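Local coordinates for protein molybdopterin molybdotransferase (Pyrococcus horikoshii, PDB 1UZ5) that probably inserts molybdenum from molybdate into adenylyl-molybdopterin, with magnesium as cofactor, releasing AMP during molybdenum cofactor synthesis, at residues G24-P29 with V175-K180; D47-D52 with G138-G143; T55-A60 with I101-M106; I279-G284 with R347-V352; G377-P382 with V394-F399. All blocks are in the same frame, centred on the assembly; numbering follows the deposited sequence.

Interaction 1 (G24-P29 with V175-K180); sequences GIEEVP and VKVFRK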
# COMPACT_ATOMS: atom_id res chain seq x y z
N GLY A 24 3.69 6.23 -15.24
CA GLY A 24 2.55 6.92 -15.79
C GLY A 24 1.31 6.68 -14.94
O GLY A 24 1.32 5.84 -14.04
N ILE A 25 0.25 7.42 -15.25
CA ILE A 25 -1.00 7.33 -14.51
C ILE A 25 -2.15 6.88 -15.41
O ILE A 25 -2.17 7.17 -16.60
CB ILE A 25 -1.36 8.69 -13.89
CG1 ILE A 25 -0.24 9.13 -12.94
CG2 ILE A 25 -2.69 8.61 -13.16
CD1 ILE A 25 -0.43 10.52 -12.37
N GLU A 26 -3.10 6.16 -14.83
CA GLU A 26 -4.26 5.71 -15.58
C GLU A 26 -5.49 5.75 -14.67
O GLU A 26 -5.38 5.70 -13.44
CB GLU A 26 -4.07 4.28 -16.09
CG GLU A 26 -4.17 3.21 -15.03
CD GLU A 26 -4.19 1.80 -15.60
OE1 GLU A 26 -5.06 1.50 -16.44
OE2 GLU A 26 -3.33 0.99 -15.21
N GLU A 27 -6.67 5.84 -15.28
CA GLU A 27 -7.89 5.86 -14.49
C GLU A 27 -8.59 4.53 -14.63
O GLU A 27 -8.74 4.01 -15.73
CB GLU A 27 -8.82 6.98 -14.96
CG GLU A 27 -8.30 8.38 -14.69
CD GLU A 27 -9.39 9.43 -14.74
OE1 GLU A 27 -10.12 9.48 -15.76
OE2 GLU A 27 -9.52 10.20 -13.77
N VAL A 28 -9.01 3.98 -13.50
CA VAL A 28 -9.71 2.71 -13.51
C VAL A 28 -11.02 2.90 -12.76
O VAL A 28 -11.11 3.75 -11.88
CB VAL A 28 -8.89 1.62 -12.78
CG1 VAL A 28 -7.58 1.37 -13.53
CG2 VAL A 28 -8.62 2.06 -11.35
N PRO A 29 -12.05 2.12 -13.12
CA PRO A 29 -13.35 2.23 -12.44
C PRO A 29 -13.09 1.91 -10.97
O PRO A 29 -12.12 1.24 -10.65
CB PRO A 29 -14.19 1.15 -13.11
CG PRO A 29 -13.56 1.01 -14.47
CD PRO A 29 -12.09 1.09 -14.17
N VAL A 175 -10.90 6.33 -10.39
CA VAL A 175 -9.76 6.75 -9.60
C VAL A 175 -8.44 6.68 -10.37
O VAL A 175 -8.20 5.77 -11.16
CB VAL A 175 -9.67 5.89 -8.30
CG1 VAL A 175 -9.56 4.42 -8.65
CG2 VAL A 175 -8.49 6.35 -7.45
N LYS A 176 -7.59 7.68 -10.15
CA LYS A 176 -6.30 7.76 -10.81
C LYS A 176 -5.26 6.96 -10.05
O LYS A 176 -4.94 7.27 -8.90
CB LYS A 176 -5.84 9.22 -10.92
CG LYS A 176 -6.63 10.03 -11.94
CD LYS A 176 -6.09 11.44 -12.05
CE LYS A 176 -6.81 12.22 -13.14
NZ LYS A 176 -6.27 13.59 -13.30
N VAL A 177 -4.74 5.93 -10.68
CA VAL A 177 -3.74 5.09 -10.04
C VAL A 177 -2.48 4.99 -10.89
O VAL A 177 -2.51 5.25 -12.10
CB VAL A 177 -4.29 3.68 -9.77
CG1 VAL A 177 -5.49 3.76 -8.82
CG2 VAL A 177 -4.70 3.03 -11.08
N PHE A 178 -1.37 4.65 -10.26
CA PHE A 178 -0.11 4.51 -10.99
C PHE A 178 -0.19 3.26 -11.85
O PHE A 178 -0.74 2.24 -11.42
CB PHE A 178 1.06 4.35 -10.02
CG PHE A 178 1.50 5.63 -9.37
CD1 PHE A 178 2.03 6.66 -10.12
CD2 PHE A 178 1.43 5.77 -7.98
CE1 PHE A 178 2.50 7.82 -9.51
CE2 PHE A 178 1.90 6.93 -7.36
CZ PHE A 178 2.43 7.95 -8.13
N ARG A 179 0.34 3.34 -13.06
CA ARG A 179 0.38 2.17 -13.92
C ARG A 179 1.45 1.32 -13.23
O ARG A 179 2.29 1.85 -12.50
CB ARG A 179 0.82 2.53 -15.33
CG ARG A 179 -0.24 3.27 -16.13
CD ARG A 179 0.27 3.65 -17.51
NE ARG A 179 -0.73 4.40 -18.27
CZ ARG A 179 -1.84 3.86 -18.77
NH1 ARG A 179 -2.09 2.57 -18.60
NH2 ARG A 179 -2.70 4.62 -19.44
N LYS A 180 1.41 0.01 -13.42
CA LYS A 180 2.38 -0.85 -12.76
C LYS A 180 3.74 -0.81 -13.44
O LYS A 180 3.85 -1.07 -14.64
CB LYS A 180 1.86 -2.29 -12.70
CG LYS A 180 0.60 -2.44 -11.87
CD LYS A 180 0.07 -3.86 -11.89
CE LYS A 180 -1.15 -4.00 -11.01
NZ LYS A 180 -1.69 -5.39 -11.04
O HOH W 1 -0.43 -0.89 -15.11

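Interaction 2 (D47-D52 with G138-G143); sequences DVPPFD and GVMKKG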
# COMPACT_ATOMS: atom_id res chain seq x y z
N ASP A 47 -20.06 16.81 0.96
CA ASP A 47 -20.21 16.82 2.41
C ASP A 47 -20.91 15.50 2.75
O ASP A 47 -21.76 15.04 1.99
CB ASP A 47 -21.12 17.96 2.88
CG ASP A 47 -20.42 19.30 2.94
OD1 ASP A 47 -19.40 19.41 3.66
OD2 ASP A 47 -20.90 20.25 2.29
N VAL A 48 -20.56 14.93 3.90
CA VAL A 48 -21.17 13.71 4.37
C VAL A 48 -21.62 13.91 5.81
O VAL A 48 -20.79 14.22 6.67
CB VAL A 48 -20.17 12.53 4.36
CG1 VAL A 48 -20.88 11.26 4.80
CG2 VAL A 48 -19.55 12.36 2.97
N PRO A 49 -22.93 13.79 6.09
CA PRO A 49 -23.98 13.50 5.11
C PRO A 49 -24.14 14.69 4.17
O PRO A 49 -23.73 15.80 4.50
CB PRO A 49 -25.22 13.26 5.99
CG PRO A 49 -24.97 14.18 7.16
CD PRO A 49 -23.49 13.96 7.44
N PRO A 50 -24.72 14.48 2.98
CA PRO A 50 -24.89 15.57 2.03
C PRO A 50 -26.08 16.50 2.32
O PRO A 50 -26.36 17.41 1.55
CB PRO A 50 -25.02 14.84 0.69
CG PRO A 50 -25.75 13.58 1.08
CD PRO A 50 -25.13 13.18 2.40
N PHE A 51 -26.75 16.26 3.44
CA PHE A 51 -27.90 17.06 3.87
C PHE A 51 -28.11 16.81 5.35
O PHE A 51 -27.60 15.83 5.90
CB PHE A 51 -29.16 16.66 3.10
CG PHE A 51 -29.48 15.18 3.18
CD1 PHE A 51 -28.99 14.30 2.21
CD2 PHE A 51 -30.22 14.66 4.24
CE1 PHE A 51 -29.24 12.93 2.29
CE2 PHE A 51 -30.48 13.29 4.34
CZ PHE A 51 -29.99 12.42 3.36
N ASP A 52 -28.86 17.69 6.02
CA ASP A 52 -29.13 17.50 7.44
C ASP A 52 -30.06 16.30 7.55
O ASP A 52 -31.11 16.28 6.91
CB ASP A 52 -29.84 18.73 8.03
CG ASP A 52 -28.97 19.98 8.00
OD1 ASP A 52 -29.53 21.09 8.09
OD2 ASP A 52 -27.74 19.85 7.88
N GLY A 138 -31.36 15.72 17.70
CA GLY A 138 -31.86 14.69 16.79
C GLY A 138 -31.46 14.88 15.34
O GLY A 138 -32.11 14.36 14.43
N VAL A 139 -30.37 15.61 15.11
CA VAL A 139 -29.91 15.89 13.76
C VAL A 139 -28.41 15.70 13.55
O VAL A 139 -27.59 16.07 14.39
CB VAL A 139 -30.25 17.35 13.36
CG1 VAL A 139 -29.80 17.61 11.94
CG2 VAL A 139 -31.73 17.60 13.52
N MET A 140 -28.07 15.13 12.40
CA MET A 140 -26.69 14.93 11.99
C MET A 140 -26.59 15.96 10.87
O MET A 140 -27.11 15.75 9.78
CB MET A 140 -26.49 13.52 11.43
CG MET A 140 -25.20 13.31 10.64
SD MET A 140 -23.71 13.34 11.64
CE MET A 140 -23.84 11.77 12.50
N LYS A 141 -25.95 17.09 11.16
CA LYS A 141 -25.85 18.15 10.17
C LYS A 141 -24.96 17.81 8.99
O LYS A 141 -24.03 17.02 9.10
CB LYS A 141 -25.37 19.44 10.85
CG LYS A 141 -26.26 19.84 12.03
CD LYS A 141 -25.88 21.19 12.61
CE LYS A 141 -26.21 22.32 11.65
NZ LYS A 141 -25.79 23.64 12.20
N LYS A 142 -25.28 18.42 7.85
CA LYS A 142 -24.56 18.22 6.61
C LYS A 142 -23.05 18.41 6.79
O LYS A 142 -22.60 19.44 7.29
CB LYS A 142 -25.08 19.22 5.57
CG LYS A 142 -24.36 19.20 4.23
CD LYS A 142 -24.92 20.26 3.30
CE LYS A 142 -24.23 20.22 1.94
NZ LYS A 142 -24.72 21.30 1.03
N GLY A 143 -22.27 17.41 6.39
CA GLY A 143 -20.82 17.51 6.50
C GLY A 143 -20.17 17.22 7.84
O GLY A 143 -18.95 17.33 7.96

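Interaction 3 (T55-A60 with I101-M106); sequences TVDGYA and ISTGAM. With SO4 (sulfate ion), chain B.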
# COMPACT_ATOMS: atom_id res chain seq x y z
N THR A 55 -31.62 11.75 13.16
CA THR A 55 -30.87 10.66 13.76
C THR A 55 -31.80 9.73 14.54
O THR A 55 -31.37 8.73 15.09
CB THR A 55 -29.78 11.18 14.70
OG1 THR A 55 -30.37 11.96 15.75
CG2 THR A 55 -28.79 12.05 13.94
N VAL A 56 -33.08 10.09 14.58
CA VAL A 56 -34.08 9.29 15.28
C VAL A 56 -35.43 9.47 14.59
O VAL A 56 -35.60 10.41 13.81
CB VAL A 56 -34.25 9.75 16.75
CG1 VAL A 56 -32.92 9.66 17.49
CG2 VAL A 56 -34.79 11.16 16.79
N ASP A 57 -36.37 8.56 14.85
CA ASP A 57 -37.71 8.68 14.28
C ASP A 57 -38.41 9.69 15.19
O ASP A 57 -38.30 9.60 16.41
CB ASP A 57 -38.49 7.37 14.35
CG ASP A 57 -37.93 6.29 13.44
OD1 ASP A 57 -37.37 6.62 12.37
OD2 ASP A 57 -38.08 5.10 13.79
N GLY A 58 -39.12 10.64 14.61
CA GLY A 58 -39.81 11.61 15.44
C GLY A 58 -40.39 12.76 14.65
O GLY A 58 -40.89 12.57 13.54
N TYR A 59 -40.32 13.95 15.22
CA TYR A 59 -40.88 15.11 14.55
C TYR A 59 -39.91 16.24 14.35
O TYR A 59 -39.29 16.73 15.30
CB TYR A 59 -42.11 15.60 15.32
CG TYR A 59 -43.21 14.58 15.37
CD1 TYR A 59 -43.20 13.55 16.32
CD2 TYR A 59 -44.23 14.59 14.42
CE1 TYR A 59 -44.18 12.55 16.31
CE2 TYR A 59 -45.20 13.60 14.41
CZ TYR A 59 -45.17 12.59 15.35
OH TYR A 59 -46.15 11.62 15.30
N ALA A 60 -39.78 16.65 13.09
CA ALA A 60 -38.90 17.74 12.71
C ALA A 60 -39.64 19.01 13.10
O ALA A 60 -40.83 19.16 12.78
CB ALA A 60 -38.66 17.73 11.20
N ILE A 101 -40.82 12.47 10.74
CA ILE A 101 -39.62 12.18 9.96
C ILE A 101 -38.98 10.91 10.51
O ILE A 101 -38.98 10.69 11.71
CB ILE A 101 -38.61 13.35 10.03
CG1 ILE A 101 -37.43 13.09 9.09
CG2 ILE A 101 -38.10 13.53 11.47
CD1 ILE A 101 -36.57 14.32 8.86
N SER A 102 -38.47 10.06 9.62
CA SER A 102 -37.83 8.83 10.07
C SER A 102 -36.32 8.99 10.08
O SER A 102 -35.76 9.87 9.42
CB SER A 102 -38.24 7.65 9.17
OG SER A 102 -37.92 7.90 7.82
N THR A 103 -35.65 8.15 10.86
CA THR A 103 -34.21 8.20 10.98
C THR A 103 -33.55 8.20 9.60
O THR A 103 -33.97 7.45 8.72
CB THR A 103 -33.67 7.00 11.77
OG1 THR A 103 -34.31 6.96 13.06
CG2 THR A 103 -32.17 7.11 11.97
N GLY A 104 -32.55 9.05 9.43
CA GLY A 104 -31.82 9.12 8.17
C GLY A 104 -32.42 10.04 7.11
O GLY A 104 -31.74 10.43 6.16
N ALA A 105 -33.69 10.38 7.28
CA ALA A 105 -34.38 11.24 6.31
C ALA A 105 -33.95 12.71 6.39
O ALA A 105 -33.46 13.17 7.42
CB ALA A 105 -35.88 11.10 6.49
N MET A 106 -34.14 13.43 5.29
CA MET A 106 -33.77 14.84 5.19
C MET A 106 -34.79 15.77 5.85
O MET A 106 -35.99 15.66 5.62
CB MET A 106 -33.62 15.22 3.73
CG MET A 106 -33.16 16.64 3.49
SD MET A 106 -32.79 16.91 1.75
CE MET A 106 -32.85 18.74 1.63
S SO4 B . -38.47 4.74 5.99
O1 SO4 B . -39.17 4.72 7.46
O2 SO4 B . -37.30 3.89 6.12
O3 SO4 B . -39.31 4.32 5.09
O4 SO4 B . -38.03 6.10 5.85

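Interaction 4 (I279-G284 with R347-V352); sequences IAIQPG and RQFLPV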
# COMPACT_ATOMS: atom_id res chain seq x y z
N ILE A 279 29.91 -4.20 -4.55
CA ILE A 279 29.51 -3.36 -3.43
C ILE A 279 30.19 -3.87 -2.16
O ILE A 279 30.28 -5.07 -1.94
CB ILE A 279 27.97 -3.40 -3.24
CG1 ILE A 279 27.29 -2.96 -4.54
CG2 ILE A 279 27.56 -2.48 -2.09
CD1 ILE A 279 25.77 -3.03 -4.50
N ALA A 280 30.65 -2.93 -1.34
CA ALA A 280 31.33 -3.27 -0.09
C ALA A 280 30.37 -3.83 0.95
O ALA A 280 30.22 -3.27 2.04
CB ALA A 280 32.06 -2.04 0.45
N ILE A 281 29.72 -4.94 0.61
CA ILE A 281 28.78 -5.57 1.53
C ILE A 281 28.80 -7.09 1.38
O ILE A 281 29.37 -7.62 0.44
CB ILE A 281 27.33 -5.09 1.27
CG1 ILE A 281 26.93 -5.41 -0.17
CG2 ILE A 281 27.22 -3.60 1.56
CD1 ILE A 281 25.50 -5.04 -0.51
N GLN A 282 28.16 -7.76 2.34
CA GLN A 282 28.07 -9.22 2.35
C GLN A 282 26.65 -9.63 2.71
O GLN A 282 26.17 -9.34 3.80
CB GLN A 282 29.06 -9.80 3.36
CG GLN A 282 28.66 -11.15 3.95
CD GLN A 282 28.40 -12.20 2.89
OE1 GLN A 282 29.29 -12.54 2.11
NE2 GLN A 282 27.18 -12.72 2.85
N PRO A 283 25.94 -10.31 1.78
CA PRO A 283 26.39 -10.72 0.45
C PRO A 283 26.12 -9.63 -0.58
O PRO A 283 25.64 -8.55 -0.24
CB PRO A 283 25.56 -11.96 0.18
CG PRO A 283 24.23 -11.54 0.75
CD PRO A 283 24.62 -10.90 2.08
N GLY A 284 26.41 -9.92 -1.84
CA GLY A 284 26.17 -8.95 -2.89
C GLY A 284 27.42 -8.22 -3.33
O GLY A 284 27.35 -7.20 -4.02
N ARG A 347 30.96 -4.94 5.77
CA ARG A 347 29.58 -4.68 6.14
C ARG A 347 28.73 -5.84 5.63
O ARG A 347 28.68 -6.09 4.43
CB ARG A 347 29.11 -3.37 5.50
CG ARG A 347 27.78 -2.85 6.01
CD ARG A 347 27.42 -1.54 5.32
NE ARG A 347 26.32 -0.85 5.98
CZ ARG A 347 26.37 -0.37 7.21
NH1 ARG A 347 27.47 -0.49 7.93
NH2 ARG A 347 25.31 0.25 7.73
N GLN A 348 28.06 -6.55 6.53
CA GLN A 348 27.24 -7.69 6.12
C GLN A 348 25.80 -7.66 6.61
O GLN A 348 25.49 -7.08 7.65
CB GLN A 348 27.88 -9.00 6.56
CG GLN A 348 27.85 -9.23 8.06
CD GLN A 348 28.27 -10.63 8.43
OE1 GLN A 348 29.38 -11.07 8.11
NE2 GLN A 348 27.38 -11.35 9.11
N PHE A 349 24.92 -8.30 5.84
CA PHE A 349 23.51 -8.38 6.18
C PHE A 349 23.15 -9.85 6.42
O PHE A 349 23.16 -10.66 5.51
CB PHE A 349 22.66 -7.81 5.04
CG PHE A 349 22.93 -6.36 4.77
CD1 PHE A 349 24.08 -5.98 4.09
CD2 PHE A 349 22.05 -5.38 5.21
CE1 PHE A 349 24.36 -4.63 3.85
CE2 PHE A 349 22.32 -4.03 4.99
CZ PHE A 349 23.47 -3.66 4.30
N LEU A 350 22.84 -10.15 7.68
CA LEU A 350 22.51 -11.50 8.10
C LEU A 350 21.03 -11.87 7.99
O LEU A 350 20.18 -11.23 8.61
CB LEU A 350 22.96 -11.71 9.54
CG LEU A 350 22.56 -13.02 10.22
CD1 LEU A 350 23.27 -14.18 9.55
CD2 LEU A 350 22.90 -12.96 11.70
N PRO A 351 20.71 -12.89 7.18
CA PRO A 351 19.32 -13.31 7.03
C PRO A 351 18.87 -13.92 8.35
O PRO A 351 19.62 -14.70 8.96
CB PRO A 351 19.39 -14.36 5.92
CG PRO A 351 20.58 -13.93 5.12
CD PRO A 351 21.57 -13.57 6.19
N VAL A 352 17.68 -13.57 8.81
CA VAL A 352 17.19 -14.12 10.07
C VAL A 352 15.75 -14.58 9.96
O VAL A 352 15.00 -14.18 9.07
CB VAL A 352 17.26 -13.08 11.21
CG1 VAL A 352 18.67 -12.54 11.34
CG2 VAL A 352 16.27 -11.95 10.95

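Interaction 5 (G377-P382 with V394-F399); sequences GFVEIP and VEVTLF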
# COMPACT_ATOMS: atom_id res chain seq x y z
N GLY A 377 13.66 -11.69 7.22
CA GLY A 377 14.28 -10.39 7.03
C GLY A 377 15.77 -10.48 7.28
O GLY A 377 16.33 -11.57 7.37
N PHE A 378 16.42 -9.33 7.40
CA PHE A 378 17.85 -9.33 7.65
C PHE A 378 18.27 -8.30 8.68
O PHE A 378 17.59 -7.30 8.91
CB PHE A 378 18.62 -9.09 6.34
CG PHE A 378 18.33 -7.76 5.69
CD1 PHE A 378 18.82 -6.58 6.24
CD2 PHE A 378 17.59 -7.69 4.51
CE1 PHE A 378 18.57 -5.35 5.63
CE2 PHE A 378 17.33 -6.47 3.90
CZ PHE A 378 17.82 -5.30 4.46
N VAL A 379 19.41 -8.57 9.32
CA VAL A 379 19.97 -7.68 10.32
C VAL A 379 21.29 -7.18 9.75
O VAL A 379 22.13 -7.98 9.32
CB VAL A 379 20.24 -8.43 11.64
CG1 VAL A 379 20.94 -7.51 12.62
CG2 VAL A 379 18.94 -8.93 12.23
N GLU A 380 21.47 -5.87 9.72
CA GLU A 380 22.69 -5.26 9.18
C GLU A 380 23.77 -5.10 10.25
O GLU A 380 23.56 -4.45 11.27
CB GLU A 380 22.36 -3.89 8.58
CG GLU A 380 23.55 -3.05 8.16
CD GLU A 380 23.14 -1.65 7.71
OE1 GLU A 380 22.50 -0.93 8.50
OE2 GLU A 380 23.46 -1.28 6.57
N ILE A 381 24.92 -5.72 10.00
CA ILE A 381 26.07 -5.67 10.91
C ILE A 381 27.14 -4.77 10.30
O ILE A 381 27.72 -5.10 9.27
CB ILE A 381 26.65 -7.06 11.12
CG1 ILE A 381 25.51 -8.07 11.34
CG2 ILE A 381 27.59 -7.05 12.32
CD1 ILE A 381 25.98 -9.49 11.57
N PRO A 382 27.43 -3.63 10.95
CA PRO A 382 28.40 -2.61 10.54
C PRO A 382 29.72 -3.11 9.96
O PRO A 382 30.24 -4.16 10.35
CB PRO A 382 28.60 -1.79 11.81
CG PRO A 382 27.23 -1.86 12.45
CD PRO A 382 26.92 -3.33 12.30
N VAL A 394 18.14 -6.12 18.03
CA VAL A 394 18.66 -5.68 16.74
C VAL A 394 17.51 -5.28 15.83
O VAL A 394 16.41 -5.82 15.93
CB VAL A 394 19.47 -6.78 16.05
CG1 VAL A 394 20.71 -7.10 16.86
CG2 VAL A 394 18.61 -8.02 15.88
N GLU A 395 17.77 -4.31 14.96
CA GLU A 395 16.76 -3.84 14.03
C GLU A 395 16.71 -4.86 12.90
O GLU A 395 17.75 -5.33 12.42
CB GLU A 395 17.15 -2.47 13.48
CG GLU A 395 16.02 -1.71 12.79
CD GLU A 395 14.93 -1.28 13.76
OE1 GLU A 395 15.26 -0.62 14.77
OE2 GLU A 395 13.75 -1.59 13.50
N VAL A 396 15.50 -5.22 12.48
CA VAL A 396 15.33 -6.19 11.41
C VAL A 396 14.48 -5.65 10.27
O VAL A 396 13.32 -5.28 10.48
CB VAL A 396 14.67 -7.49 11.92
CG1 VAL A 396 14.44 -8.45 10.77
CG2 VAL A 396 15.56 -8.14 12.97
N THR A 397 15.05 -5.59 9.07
CA THR A 397 14.30 -5.13 7.91
C THR A 397 13.62 -6.37 7.36
O THR A 397 14.30 -7.30 6.91
CB THR A 397 15.21 -4.53 6.84
OG1 THR A 397 15.83 -3.33 7.34
CG2 THR A 397 14.41 -4.19 5.59
N LEU A 398 12.30 -6.40 7.40
CA LEU A 398 11.55 -7.55 6.93
C LEU A 398 11.40 -7.60 5.42
O LEU A 398 11.42 -6.57 4.74
CB LEU A 398 10.17 -7.59 7.58
CG LEU A 398 10.12 -8.07 9.04
CD1 LEU A 398 11.01 -7.21 9.91
CD2 LEU A 398 8.68 -8.02 9.53
N PHE A 399 11.25 -8.81 4.89
CA PHE A 399 11.08 -8.99 3.46
C PHE A 399 9.60 -8.86 3.13
O PHE A 399 8.93 -9.84 2.79
CB PHE A 399 11.59 -10.37 3.04
CG PHE A 399 13.07 -10.54 3.21
CD1 PHE A 399 13.95 -9.60 2.72
CD2 PHE A 399 13.57 -11.67 3.85
CE1 PHE A 399 15.33 -9.77 2.86
CE2 PHE A 399 14.95 -11.85 4.00
CZ PHE A 399 15.83 -10.90 3.50

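Interaction 1 (G24-P29 with V175-K180)
R179 has CG anti to its carbonyl carbon (chi1 -73°), while E26 CG sits between backbone N and carbonyl carbon (chi1 74°). The arginine is extended from CG to NE, and its guanidinium lies with one face over E26 CB, which is 3.5 Å from R179 CZ. The two side chains cross at about a right angle. E26 OE1 is 3.8 Å from R179 NH1, a long salt bridge in which the oxygen stands well out of the guanidinium plane, leaving attraction of charge without a directed N-H. The stronger partner of the E26 carboxylate is R36, through OE2. These sit on a two-stranded antiparallel ribbon, in which strand 25-29 from the N-terminal part of the chain pairs with strand 174-178. V177 N donates to E26 O at 2.8 Å, and the return bond runs from E26 N to V177 O; V28 and V175 repeat the exchange. R179 N extends the ladder to G24 O at 2.9 Å, nearly straight. On the face with E26, V28 CG2 packs 3.7 Å from V175 CG1. On the other, E27 and K176 lie side by side, E27 OE2 resting 3.4 Å from K176 CG.

Interaction 2 (D47-D52 with G138-G143)
D52 reaches across to the backbone of K142: its OD2 accepts from K142 N at 2.8 Å, a nearly straight bond that meets the oxygen close to its C-O axis. The same OD2 is 3.4 Å from K141 CA, so a single carboxylate oxygen lies close to the backbone at both lysines. One step further along, G143 N donates to P49 O at 2.9 Å, in the carbonyl plane but more bent, at 145°. K142 CG is anti to the backbone N (chi1 177°), and the extended chain beyond runs past P49 O and P50 O to bring CE within 3.3 Å of D47 OD2, the two side chains crossing at about a right angle; NZ stays beyond salt-bridge distance. Here an irregular loop, with a cis peptide before P49, lies against the chain leaving the short strand 139-140, which pairs with strand 53-54 in the N-terminal region of MoeA. P49 adds an apolar contact, its CG 3.6 Å from M140 CG. Further out, D47 OD1 accepts a hydrogen bond from K148 N, and further backbone bonds run from V48 to D145 and I146 and from D52 to L107.

Interaction 3 (T55-A60 with I101-M106)
T103 lays its side chain across the V56-D57 peptide, with OG1 3.1 Å from V56 C, and its methyl CG2 reaches T55 O at 3.6 Å. The D57 side chain crosses that of T103 at about a right angle, and its carboxylate uses one oxygen twice. T103 N donates to D57 OD1 at 2.8 Å, nearly along the C-O axis; T103 OG1 donates to the same atom at 3.2 Å from above the carboxylate plane, 74° out of it. Two donors from one residue thus grip a single oxygen from different directions. T103 OG1 is anti to its own carbonyl carbon, beside the backbone N (chi1 -56°), which puts hydroxyl and N-H within range of the same acceptor. Next to it along both segments is the mixed six-stranded sheet of the MoeA N-terminal region, where strand 58-61 runs antiparallel to strand 97-101. G58 and I101 form a hydrogen-bonded pair, with I101 N donating to G58 O at 2.8 Å and G58 N to I101 O at 2.9 Å. I101 CG2 turns toward A60, 4.2 Å from its CB. Past the end of strand 97-101, a type II turn from S102 to A105 reverses the chain. S102 OG points to a sulfate ion, probably from the crystallisation liquor, and donates to its O4 at 2.7 Å; A85 N also holds that sulfate.

Interaction 4 (I279-G284 with R347-V352)
Q282 and F349 share the straighter of two backbone hydrogen bonds: F349 N donates to Q282 O at 2.6 Å, nearly along the C=O direction. The other, from Q282 N to R347 O at 2.7 Å, is bent to 126° and weak, and I281 CA makes a CA-H...O contact with the same oxygen. The strand at 281-282 is short and weakly bonded, running parallel to 347-354 with Q282 opposite Q348. Apolar contact comes mainly from I281, whose CG2 is anti to the carbonyl carbon and meets the F349 ring at its edge, in plane, 3.8 Å from CE1. The glutamines lie side by side and point the same way, their aliphatic parts touching at Q282 CG and Q348 CB, 3.5 Å apart, with the amide planes 66° apart. P283, after a cis peptide, brings CD to 3.7 Å from F349 O. As for charge, R347 leads its guanidinium away from 279-284, to salt bridges with E380 and E383. The contact joins a segment of the probable molybdopterin-binding region to one of the C-terminal region (domain IV): F349 is packed against L9 of helix 9-18 and T309 and L313 of helix 304-322, its ring edge-to-face with F378, while strand 377-381 pairs with 347-354.

Interaction 5 (G377-P382 with V394-F399)
This contact belongs to the beta hairpin of the C-terminal region (domain IV) of MoeA, in which strand 377-381 folds back antiparallel against strand 391-398 within a mixed sheet. The short strand segments run at 142° to each other, and two backbone bonds link them: F378 N donates to T397 O at 3.0 Å and T397 N returns the bond to F378 O at 3.1 Å. The ring of F378 lies beside T397, both side chains pointing the same way, with T397 CB over one face, 3.9 Å from the ring centroid and offset toward the rim, a CH-pi contact. CG of F378 sits between the backbone N and the carbonyl carbon (chi1 62°). F399 follows directly after the strand. G377 CA lies over one face of its ring, 3.7 Å from the centroid, in a second CH-pi contact. G377, without a side chain, lets the strands come to 3.9 Å between its CA and L398 CA. Helix 304-322 also packs on these residues, F378 touching L313 and F399 touching L308, T309 and T312. Farther along, V379 CG2 packs against both V394 CG2 and V396 CG2. The F378 and F399 side chains cross at about a right angle and the rings meet obliquely, planes 57° apart, with F378 CD2 coming to 3.5 Å from F399 CE1.

Interactions 4 and 5 share the C-terminal sheet: their centres are about 10 Å apart, Q348 O meets I381 N, and R347 bridges to E380. Aromatic packing marks interaction 5, with five buried residues, while interaction 4 rests more on a few backbone bonds. Interactions 2 and 3 form a second pair in the N-terminal region, about 12 Å between centres, touching where G138 O meets T55 N and F51 packs on M106. Each has an aspartate accepting a backbone N-H, in loops at the surface for interaction 2 and partly buried beside a sheet for interaction 3. Interaction 1 stands apart, a regular two-stranded ribbon with charged side chains, its nearest atoms about 16 Å or more from any other contact.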